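Local coordinates for protein carbohydrate oxidase (Microdochium nivale, PDB 3RJA) that oxidises the C1 hydroxyl of mono-, oligo- and polysaccharides to the lactone with FAD as cofactor, passing the electrons to oxygen to give hydrogen peroxide, at residues 10-15 and 46-51; 40-45 and 88-93. All coordinates share one frame; numbering follows the deposited sequence. Where two conformers were deposited one is given.

Contact 1: residues 10-15 and 46-51; sequences AGVPID and TAHIQS. With ABL ((2R,3R,4R,5R)-4,5-dihydroxy-2-(hydroxymethyl)-6-oxopiperidin-3-yl beta-D-glucopyranoside), chain H.
Ser51 OG lies 2.6 Å from a water that donates to Ala10 O, and so ties helix 46-58 to the 10-15 loop. A second water donates to Gly11 O and lies 2.9 Å from His48 NE2, at the edge of the imidazole and in its plane. Gly11 O itself comes within 3.2 Å of His48 NE2, but at an angle too poor for a direct bond. Pro13 crosses the imidazole at about a right angle and sets CD over one face, 3.8 Å from the ring centroid and 19° off the normal, a CH-pi contact. His48 ND1 is hydrogen-bonded to Gln44 N, which helps fix the rotation of the ring. Farther along the helix, Ser51 CB meets Ala10 CB at 3.7 Å and also Val12 CG2, which reaches His48 O as well. Gly11, with positive phi, is the C' residue of the Schellman motif that ends helix 2-9. Beyond Pro13 the loop runs into a sugar-analogue site, where Asp15 OD1 lies 2.8 Å from ABL N5 and Pro13 CB packs on ABL O6A. Direct contact is thus mostly apolar, and the polar coupling of loop to helix passes through water.

Contact 2: residues 40-45 and 88-93; sequences IAQTQT and LDRMID. With ABL ((2R,3R,4R,5R)-4,5-dihydroxy-2-(hydroxymethyl)-6-oxopiperidin-3-yl beta-D-glucopyranoside), chain H; TRS (2-amino-2-hydroxymethyl-propane-1,3-diol), chain I.
In the FAD-binding domain, the end of parallel-sheet strand 39-42 and the residues after it pack on the loop that follows strand 84-87, beside a sugar-analogue site. The loop begins with a type I beta turn, closed by Met91 N to Leu88 O at 2.9 Å. In the Arg90 conformer described here (a second was modelled), the amide end of Gln42 lies over one face of the guanidinium, with the planes 36° apart, and Gln42 CD packs on Arg90 CG. There Asp89 OD1 accepts Arg90 NH1 at 2.7 Å through its syn lone pair, near the guanidinium plane but bent (136°), in a salt bridge. Asp21 pairs with NH2 and Asp25 with NH1, and Arg24 and Arg111 at Asp89 OD2 extend this network of salt bridges. An alanine in place of Gln42 would probably open a gap over that guanidinium face and thin the packing on ABL C6A. Deeper in, Leu88 CD2 touches Thr43 OG1 while its side chain also borders the FAD. Met91 SD is 3.2 Å from Thr43 OG1, CG meets Thr43 O, and the chi3 bend (75°) brings CE to Gln44 O and Thr45 C. A Tris molecule, probably from the crystallisation liquor, has its N hydrogen-bonded to Gln44 OE1 and Arg90 O. Between the backbones, a water donates to Thr43 O at 2.8 Å and accepts from Arg90 N at 3.0 Å.

How the contacts relate
Contact 1 is a surface contact, whereas contact 2 is partly buried, with Leu88 reaching the FAD. Their centres are about 9 Å apart, and strand 39-42, itself part of contact 2, joins them: Pro13 O meets Gln42 N and Asp15 N meets Ile40 O, both at 2.9 Å in probable hydrogen bonds, so the 10-15 loop runs beside this outermost strand of the parallel sheet. The chain passes through residues 43-45 into helix 46-58, and His48 CB packs on Thr43 CG2. Both contacts use water as a bridge, but contact 2 sets an amide over a guanidinium whose salt bridges lie within its own loop and with Asp21 and Asp25, while contact 1 relies on small apolar groups and an imidazole. Both also border the same bound sugar analogue.

Contact 1: residues 10-15 and 46-51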
loop_
_atom_site.group_PDB
_atom_site.type_symbol
_atom_site.label_atom_id
_atom_site.label_comp_id
_atom_site.label_asym_id
_atom_site.label_seq_id
_atom_site.Cartn_x
_atom_site.Cartn_y
_atom_site.Cartn_z
ATOM N N ALA A 10 -10.846 30.707 9.242
ATOM C CA ALA A 10 -9.485 30.581 8.681
ATOM C C ALA A 10 -9.450 30.446 7.168
ATOM O O ALA A 10 -8.386 30.215 6.586
ATOM C CB ALA A 10 -8.747 29.393 9.334
ATOM N N GLY A 11 -10.599 30.612 6.513
ATOM C CA GLY A 11 -10.684 30.462 5.060
ATOM C C GLY A 11 -10.590 29.019 4.533
ATOM O O GLY A 11 -10.346 28.809 3.341
ATOM N N VAL A 12 -10.774 28.021 5.401
ATOM C CA VAL A 12 -10.666 26.620 4.965
ATOM C C VAL A 12 -12.007 26.135 4.419
ATOM O O VAL A 12 -12.996 26.170 5.138
ATOM C CB VAL A 12 -10.229 25.696 6.113
ATOM C CG1 VAL A 12 -10.220 24.244 5.653
ATOM C CG2 VAL A 12 -8.874 26.111 6.621
ATOM N N PRO A 13 -12.047 25.693 3.138
ATOM C CA PRO A 13 -13.317 25.163 2.598
ATOM C C PRO A 13 -13.771 23.930 3.379
ATOM O O PRO A 13 -12.949 23.120 3.831
ATOM C CB PRO A 13 -12.983 24.816 1.148
ATOM C CG PRO A 13 -11.704 25.587 0.843
ATOM C CD PRO A 13 -10.966 25.687 2.135
ATOM N N ILE A 14 -15.077 23.847 3.613
ATOM C CA ILE A 14 -15.632 22.747 4.361
ATOM C C ILE A 14 -16.710 22.087 3.525
ATOM O O ILE A 14 -17.306 22.740 2.702
ATOM C CB ILE A 14 -16.150 23.184 5.750
ATOM C CG1 ILE A 14 -17.195 24.302 5.648
ATOM C CG2 ILE A 14 -14.965 23.596 6.655
ATOM C CD1 ILE A 14 -17.977 24.545 6.944
ATOM N N ASP A 15 -16.937 20.787 3.707
ATOM C CA ASP A 15 -18.038 20.141 3.007
ATOM C C ASP A 15 -19.335 20.368 3.798
ATOM O O ASP A 15 -19.326 20.443 5.018
ATOM C CB ASP A 15 -17.799 18.630 2.801
ATOM C CG ASP A 15 -16.749 18.317 1.749
ATOM O OD1 ASP A 15 -16.421 19.159 0.879
ATOM O OD2 ASP A 15 -16.239 17.171 1.783
ATOM N N THR A 46 -1.291 24.257 1.547
ATOM C CA THR A 46 -0.606 23.870 2.771
ATOM C C THR A 46 -1.162 24.639 3.978
ATOM O O THR A 46 -1.405 24.050 5.055
ATOM C CB THR A 46 0.922 24.038 2.640
ATOM O OG1 THR A 46 1.372 23.238 1.533
ATOM C CG2 THR A 46 1.657 23.560 3.927
ATOM N N ALA A 47 -1.414 25.936 3.774
ATOM C CA ALA A 47 -1.936 26.815 4.797
ATOM C C ALA A 47 -3.303 26.336 5.324
ATOM O O ALA A 47 -3.582 26.435 6.531
ATOM C CB ALA A 47 -2.031 28.265 4.237
ATOM N N HIS A 48 -4.153 25.825 4.430
ATOM C CA HIS A 48 -5.421 25.222 4.838
ATOM C C HIS A 48 -5.194 24.037 5.783
ATOM O O HIS A 48 -5.873 23.917 6.822
ATOM C CB HIS A 48 -6.202 24.732 3.623
ATOM C CG HIS A 48 -6.812 25.829 2.800
ATOM N ND1 HIS A 48 -7.239 25.624 1.500
ATOM C CD2 HIS A 48 -7.070 27.134 3.087
ATOM C CE1 HIS A 48 -7.731 26.760 1.021
ATOM N NE2 HIS A 48 -7.631 27.693 1.958
ATOM N N ILE A 49 -4.265 23.145 5.395
ATOM C CA ILE A 49 -3.933 21.964 6.205
ATOM C C ILE A 49 -3.508 22.426 7.604
ATOM O O ILE A 49 -4.016 21.917 8.620
ATOM C CB ILE A 49 -2.845 21.054 5.533
ATOM C CG1 ILE A 49 -3.353 20.502 4.163
ATOM C CG2 ILE A 49 -2.436 19.885 6.488
ATOM C CD1 ILE A 49 -2.261 19.828 3.292
ATOM N N GLN A 50 -2.591 23.402 7.633
ATOM C CA GLN A 50 -2.132 24.028 8.864
ATOM C C GLN A 50 -3.264 24.612 9.721
ATOM O O GLN A 50 -3.353 24.348 10.916
ATOM C CB GLN A 50 -1.115 25.134 8.524
ATOM C CG GLN A 50 -0.520 25.849 9.742
ATOM C CD GLN A 50 0.508 26.887 9.312
ATOM O OE1 GLN A 50 0.290 27.626 8.357
ATOM N NE2 GLN A 50 1.646 26.894 9.972
ATOM N N SER A 51 -4.135 25.395 9.111
ATOM C CA SER A 51 -5.240 25.988 9.837
ATOM C C SER A 51 -6.187 24.906 10.391
ATOM O O SER A 51 -6.745 25.061 11.498
ATOM C CB SER A 51 -6.017 26.912 8.894
ATOM O OG SER A 51 -5.187 27.998 8.486
HETATM C C1A ABL H . -19.107 21.119 -0.370
HETATM O O1A ABL H . -19.646 20.158 0.227
HETATM C C2A ABL H . -19.913 22.063 -1.266
HETATM O O2A ABL H . -21.022 21.315 -1.756
HETATM C C3A ABL H . -19.077 22.513 -2.475
HETATM O O3A ABL H . -19.841 23.492 -3.203
HETATM C C4A ABL H . -17.789 23.136 -2.015
HETATM O O1 ABL H . -17.002 23.553 -3.146
HETATM C C5A ABL H . -16.998 21.975 -1.354
HETATM N N5 ABL H . -17.782 21.365 -0.265
HETATM C C6A ABL H . -15.699 22.521 -0.716
HETATM O O6A ABL H . -15.911 23.816 -0.186
HETATM C C1 ABL H . -16.686 24.947 -3.387
HETATM C C2 ABL H . -15.792 25.044 -4.637
HETATM O O2 ABL H . -14.583 24.301 -4.449
HETATM C C3 ABL H . -15.453 26.497 -4.939
HETATM O O3 ABL H . -14.813 26.526 -6.201
HETATM C C4 ABL H . -16.740 27.381 -4.913
HETATM O O4 ABL H . -16.385 28.755 -4.976
HETATM C C5 ABL H . -17.553 27.124 -3.639
HETATM O O5 ABL H . -17.846 25.719 -3.603
HETATM C C6 ABL H . -18.816 27.984 -3.500
HETATM O O6 ABL H . -19.723 27.898 -4.568
HETATM O O HOH W 1 -6.110 28.661 6.132
HETATM O O HOH W 2 -8.362 30.538 2.102
#

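Contact 2: residues 40-45 and 88-93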
loop_
_atom_site.group_PDB
_atom_site.type_symbol
_atom_site.label_atom_id
_atom_site.label_comp_id
_atom_site.label_asym_id
_atom_site.label_seq_id
_atom_site.Cartn_x
_atom_site.Cartn_y
_atom_site.Cartn_z
ATOM N N ILE A 40 -15.586 17.904 7.536
ATOM C CA ILE A 40 -14.624 17.638 6.484
ATOM C C ILE A 40 -14.068 18.951 5.919
ATOM O O ILE A 40 -14.821 19.738 5.332
ATOM C CB ILE A 40 -15.232 16.811 5.353
ATOM C CG1 ILE A 40 -15.976 15.570 5.896
ATOM C CG2 ILE A 40 -14.131 16.379 4.344
ATOM C CD1 ILE A 40 -16.588 14.689 4.749
ATOM N N ALA A 41 -12.751 19.168 6.108
ATOM C CA ALA A 41 -12.003 20.295 5.541
ATOM C C ALA A 41 -11.438 19.861 4.185
ATOM O O ALA A 41 -10.546 18.994 4.123
ATOM C CB ALA A 41 -10.864 20.711 6.454
ATOM N N GLN A 42 -11.970 20.439 3.110
ATOM C CA GLN A 42 -11.554 20.065 1.758
ATOM C C GLN A 42 -10.459 21.062 1.342
ATOM O O GLN A 42 -10.756 22.132 0.772
ATOM C CB GLN A 42 -12.741 20.118 0.802
ATOM C CG GLN A 42 -12.485 19.447 -0.557
ATOM C CD GLN A 42 -13.581 19.740 -1.567
ATOM O OE1 GLN A 42 -14.510 18.928 -1.769
ATOM N NE2 GLN A 42 -13.486 20.885 -2.209
ATOM N N THR A 43 -9.209 20.728 1.663
ATOM C CA THR A 43 -8.124 21.706 1.602
ATOM C C THR A 43 -7.618 21.955 0.188
ATOM O O THR A 43 -7.602 21.043 -0.627
ATOM C CB THR A 43 -6.924 21.279 2.482
ATOM O OG1 THR A 43 -6.455 19.977 2.088
ATOM C CG2 THR A 43 -7.316 21.275 3.972
ATOM N N GLN A 44 -7.133 23.166 -0.069
ATOM C CA GLN A 44 -6.554 23.519 -1.361
ATOM C C GLN A 44 -5.061 23.857 -1.253
ATOM O O GLN A 44 -4.323 23.770 -2.236
ATOM C CB GLN A 44 -7.327 24.712 -1.988
ATOM C CG GLN A 44 -8.748 24.351 -2.432
ATOM C CD GLN A 44 -8.789 23.436 -3.683
ATOM O OE1 GLN A 44 -7.818 23.364 -4.448
ATOM N NE2 GLN A 44 -9.904 22.732 -3.878
ATOM N N THR A 45 -4.605 24.235 -0.067
ATOM C CA THR A 45 -3.224 24.690 0.115
ATOM C C THR A 45 -2.616 24.123 1.405
ATOM O O THR A 45 -3.349 23.627 2.282
ATOM C CB THR A 45 -3.175 26.217 0.295
ATOM O OG1 THR A 45 -3.833 26.558 1.531
ATOM C CG2 THR A 45 -3.843 26.970 -0.901
ATOM N N LEU A 88 -7.906 15.519 1.207
ATOM C CA LEU A 88 -6.775 16.058 0.435
ATOM C C LEU A 88 -6.915 15.919 -1.080
ATOM O O LEU A 88 -6.125 16.500 -1.838
ATOM C CB LEU A 88 -5.451 15.403 0.882
ATOM C CG LEU A 88 -4.986 15.638 2.321
ATOM C CD1 LEU A 88 -3.770 14.735 2.699
ATOM C CD2 LEU A 88 -4.646 17.127 2.578
ATOM N N ASP A 89 -7.914 15.160 -1.518
ATOM C CA ASP A 89 -7.946 14.671 -2.885
ATOM C C ASP A 89 -8.227 15.712 -3.999
ATOM O O ASP A 89 -8.305 15.341 -5.187
ATOM C CB ASP A 89 -8.854 13.428 -2.991
ATOM C CG ASP A 89 -10.296 13.772 -3.357
ATOM O OD1 ASP A 89 -10.794 14.830 -2.921
ATOM O OD2 ASP A 89 -10.935 12.957 -4.069
ATOM N N ARG A 90 -8.373 16.994 -3.657
ATOM C CA ARG A 90 -8.479 18.036 -4.690
ATOM C C ARG A 90 -7.108 18.685 -4.894
ATOM O O ARG A 90 -6.938 19.517 -5.778
ATOM C CB ARG A 90 -9.521 19.114 -4.339
ATOM C CG ARG A 90 -10.942 18.624 -4.071
ATOM C CD ARG A 90 -11.490 17.730 -5.195
ATOM N NE ARG A 90 -12.950 17.722 -5.186
ATOM C CZ ARG A 90 -13.681 16.971 -4.366
ATOM N NH1 ARG A 90 -13.086 16.164 -3.495
ATOM N NH2 ARG A 90 -15.004 17.024 -4.416
ATOM N N MET A 91 -6.137 18.307 -4.057
ATOM C CA MET A 91 -4.757 18.796 -4.194
ATOM C C MET A 91 -3.951 17.739 -4.971
ATOM O O MET A 91 -3.372 16.804 -4.391
ATOM C CB MET A 91 -4.122 19.075 -2.829
ATOM C CG MET A 91 -4.878 20.117 -1.975
ATOM S SD MET A 91 -4.275 20.088 -0.277
ATOM C CE MET A 91 -2.709 20.919 -0.559
ATOM N N ILE A 92 -3.919 17.894 -6.285
ATOM C CA ILE A 92 -3.523 16.802 -7.153
ATOM C C ILE A 92 -2.317 17.083 -8.041
ATOM O O ILE A 92 -1.949 16.239 -8.846
ATOM C CB ILE A 92 -4.732 16.384 -8.087
ATOM C CG1 ILE A 92 -5.164 17.555 -8.978
ATOM C CG2 ILE A 92 -5.895 15.839 -7.255
ATOM C CD1 ILE A 92 -6.138 17.137 -10.128
ATOM N N ASP A 93 -1.722 18.263 -7.931
ATOM C CA ASP A 93 -0.715 18.659 -8.926
ATOM C C ASP A 93 0.679 18.125 -8.663
ATOM O O ASP A 93 1.116 18.044 -7.510
ATOM C CB ASP A 93 -0.604 20.174 -8.963
ATOM C CG ASP A 93 -1.890 20.832 -9.441
ATOM O OD1 ASP A 93 -2.699 20.170 -10.121
ATOM O OD2 ASP A 93 -2.086 22.008 -9.118
HETATM C C1A ABL H . -19.107 21.119 -0.370
HETATM O O1A ABL H . -19.646 20.158 0.227
HETATM C C2A ABL H . -19.913 22.063 -1.266
HETATM O O2A ABL H . -21.022 21.315 -1.756
HETATM C C3A ABL H . -19.077 22.513 -2.475
HETATM O O3A ABL H . -19.841 23.492 -3.203
HETATM C C4A ABL H . -17.789 23.136 -2.015
HETATM O O1 ABL H . -17.002 23.553 -3.146
HETATM C C5A ABL H . -16.998 21.975 -1.354
HETATM N N5 ABL H . -17.782 21.365 -0.265
HETATM C C6A ABL H . -15.699 22.521 -0.716
HETATM O O6A ABL H . -15.911 23.816 -0.186
HETATM C C1 ABL H . -16.686 24.947 -3.387
HETATM C C2 ABL H . -15.792 25.044 -4.637
HETATM O O2 ABL H . -14.583 24.301 -4.449
HETATM C C3 ABL H . -15.453 26.497 -4.939
HETATM O O3 ABL H . -14.813 26.526 -6.201
HETATM C C4 ABL H . -16.740 27.381 -4.913
HETATM O O4 ABL H . -16.385 28.755 -4.976
HETATM C C5 ABL H . -17.553 27.124 -3.639
HETATM O O5 ABL H . -17.846 25.719 -3.603
HETATM C C6 ABL H . -18.816 27.984 -3.500
HETATM O O6 ABL H . -19.723 27.898 -4.568
HETATM C C TRS I . -5.112 23.040 -6.913
HETATM C C1 TRS I . -4.542 23.861 -5.784
HETATM C C2 TRS I . -3.994 22.014 -7.032
HETATM C C3 TRS I . -5.570 23.756 -8.179
HETATM N N TRS I . -6.297 22.366 -6.367
HETATM O O1 TRS I . -4.274 22.957 -4.719
HETATM O O2 TRS I . -4.518 20.712 -7.198
HETATM O O3 TRS I . -6.586 23.001 -8.821
HETATM O O HOH W 3 -8.569 18.505 -1.092
#